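Local coordinates for protein DNA-dependent metalloprotease SPRTN (Homo sapiens, PDB 6MDW) that cleaves proteins covalently cross-linked to DNA during DNA synthesis, acting as a DNA-dependent zinc metalloprotease that maintains genomic integrity, at residues Leu89-Ile94 / Glu108-Glu113. Residues are numbered along the deposited sequence; the frame is centred on the assembly and turned at random.
Sequences LLHEMI and EGHGPE. With ZN (zinc ion), chain F.
H91 and H110 meet through the catalytic zinc ion, each giving the metal its NE2 nitrogen. The H91 NE2–zinc bond is 2.0 Å and the H110 NE2–zinc bond 2.1 Å. This draws the two nitrogens, H91 NE2 and H110 NE2, to within 3.1 Å of each other; they are close because they share a metal, not because they are hydrogen-bonded. The two imidazoles approach edge first, their planes inclined at 60°, without stacking, and the closest carbon approach to the partner nitrogen is H91 CE1 to H110 NE2 at 3.3 Å. With its CG anti to the backbone N (chi1 178°), H91 extends from helix 82-100 to the metal. H110 comes from the loop just ahead of helix 112-125, and the two side chains run at about a right angle.

H91, E92 and H95 belong to the HExxH motif of the zincin-type metalloproteases, here in the SprT-like protease domain; H95, one helical turn on, is the second ligand from the same helix, and H110 is the third protein ligand. E92 is the active-site glutamate. A citrate anion, probably from the crystallisation liquor, lies beside H91 and E92.

At the edge of the H91 ring away from the metal, ND1 is hydrogen-bonded to the backbone O of T130, which, together with the zinc bond at NE2, holds the ring's rotation and would probably make NE2 a better electron-pair donor to zinc. F114, on helix 112-125, packs against both imidazoles, meeting that of H110 edge-to-face, and also touches I94.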
loop_
_atom_site.group_PDB
_atom_site.type_symbol
_atom_site.label_atom_id
_atom_site.label_comp_id
_atom_site.label_asym_id
_atom_site.label_seq_id
_atom_site.Cartn_x
_atom_site.Cartn_y
_atom_site.Cartn_z
ATOM N N LEU A 89 1.051 3.924 5.586
ATOM C CA LEU A 89 0.611 2.780 6.378
ATOM C C LEU A 89 -0.914 2.836 6.521
ATOM O O LEU A 89 -1.585 1.820 6.379
ATOM C CB LEU A 89 1.290 2.819 7.748
ATOM C CG LEU A 89 0.792 1.784 8.766
ATOM C CD1 LEU A 89 0.890 0.368 8.267
ATOM C CD2 LEU A 89 1.519 1.932 10.083
ATOM N N LEU A 90 -1.451 4.032 6.826
ATOM C CA LEU A 90 -2.905 4.123 7.091
ATOM C C LEU A 90 -3.679 3.800 5.810
ATOM O O LEU A 90 -4.713 3.150 5.854
ATOM C CB LEU A 90 -3.246 5.494 7.668
ATOM C CG LEU A 90 -2.885 5.674 9.131
ATOM C CD1 LEU A 90 -2.990 7.131 9.502
ATOM C CD2 LEU A 90 -3.726 4.779 10.036
ATOM N N HIS A 91 -3.173 4.262 4.651
ATOM C CA HIS A 91 -3.778 3.930 3.372
ATOM C C HIS A 91 -3.865 2.410 3.184
ATOM O O HIS A 91 -4.920 1.873 2.873
ATOM C CB HIS A 91 -2.986 4.600 2.242
ATOM C CG HIS A 91 -3.465 4.322 0.858
ATOM N ND1 HIS A 91 -3.933 5.335 0.022
ATOM C CD2 HIS A 91 -3.523 3.175 0.135
ATOM C CE1 HIS A 91 -4.274 4.791 -1.139
ATOM N NE2 HIS A 91 -4.048 3.470 -1.097
ATOM N N GLU A 92 -2.744 1.722 3.409
ATOM C CA GLU A 92 -2.727 0.280 3.271
ATOM C C GLU A 92 -3.663 -0.393 4.284
ATOM O O GLU A 92 -4.321 -1.372 3.968
ATOM C CB GLU A 92 -1.316 -0.299 3.432
ATOM C CG GLU A 92 -0.318 0.223 2.407
ATOM C CD GLU A 92 -0.776 0.106 0.975
ATOM O OE1 GLU A 92 -1.502 -0.844 0.608
ATOM O OE2 GLU A 92 -0.407 1.025 0.198
ATOM N N MET A 93 -3.711 0.136 5.511
ATOM C CA MET A 93 -4.601 -0.463 6.523
ATOM C C MET A 93 -6.078 -0.324 6.156
ATOM O O MET A 93 -6.873 -1.206 6.519
ATOM C CB MET A 93 -4.293 0.152 7.886
ATOM C CG MET A 93 -2.920 -0.277 8.441
ATOM S SD MET A 93 -2.496 0.471 10.048
ATOM C CE MET A 93 -3.576 -0.471 11.127
ATOM N N ILE A 94 -6.445 0.728 5.425
ATOM C CA ILE A 94 -7.816 0.850 4.948
ATOM C C ILE A 94 -8.105 -0.265 3.944
ATOM O O ILE A 94 -9.105 -0.958 4.026
ATOM C CB ILE A 94 -8.099 2.231 4.330
ATOM C CG1 ILE A 94 -7.975 3.334 5.386
ATOM C CG2 ILE A 94 -9.479 2.209 3.729
ATOM C CD1 ILE A 94 -8.023 4.705 4.787
ATOM N N GLU A 108 -13.916 0.645 -8.306
ATOM C CA GLU A 108 -12.698 1.447 -8.252
ATOM C C GLU A 108 -11.763 0.858 -7.188
ATOM O O GLU A 108 -12.227 0.227 -6.232
ATOM C CB GLU A 108 -13.024 2.903 -7.912
ATOM C CG GLU A 108 -14.028 3.557 -8.844
ATOM C CD GLU A 108 -14.839 4.658 -8.182
ATOM O OE1 GLU A 108 -14.258 5.726 -7.890
ATOM O OE2 GLU A 108 -16.043 4.437 -7.936
ATOM N N GLY A 109 -10.452 1.077 -7.362
ATOM C CA GLY A 109 -9.453 0.734 -6.354
ATOM C C GLY A 109 -9.716 1.473 -5.055
ATOM O O GLY A 109 -9.572 0.902 -3.987
ATOM N N HIS A 110 -10.087 2.753 -5.175
ATOM C CA HIS A 110 -10.383 3.638 -4.042
ATOM C C HIS A 110 -11.755 4.290 -4.229
ATOM O O HIS A 110 -11.855 5.500 -4.421
ATOM C CB HIS A 110 -9.312 4.712 -3.899
ATOM C CG HIS A 110 -7.941 4.129 -3.886
ATOM N ND1 HIS A 110 -7.239 3.904 -5.053
ATOM C CD2 HIS A 110 -7.158 3.666 -2.886
ATOM C CE1 HIS A 110 -6.089 3.333 -4.767
ATOM N NE2 HIS A 110 -5.999 3.210 -3.438
ATOM N N GLY A 111 -12.779 3.459 -4.083
ATOM C CA GLY A 111 -14.143 3.900 -4.248
ATOM C C GLY A 111 -14.708 4.498 -2.968
ATOM O O GLY A 111 -13.990 4.818 -2.008
ATOM N N PRO A 112 -16.034 4.688 -2.915
ATOM C CA PRO A 112 -16.665 5.275 -1.738
ATOM C C PRO A 112 -16.289 4.620 -0.399
ATOM O O PRO A 112 -16.102 5.340 0.580
ATOM C CB PRO A 112 -18.160 5.093 -2.036
ATOM C CG PRO A 112 -18.214 5.162 -3.534
ATOM C CD PRO A 112 -17.000 4.377 -3.990
ATOM N N GLU A 113 -16.158 3.294 -0.344
ATOM C CA GLU A 113 -15.834 2.666 0.933
ATOM C C GLU A 113 -14.472 3.197 1.406
ATOM O O GLU A 113 -14.278 3.510 2.573
ATOM C CB GLU A 113 -15.880 1.143 0.819
ATOM C CG GLU A 113 -17.245 0.616 0.414
ATOM C CD GLU A 113 -18.377 1.102 1.307
ATOM O OE1 GLU A 113 -18.289 0.885 2.534
ATOM O OE2 GLU A 113 -19.334 1.719 0.775
HETATM ZN ZN ZN F . -4.396 2.169 -2.618
#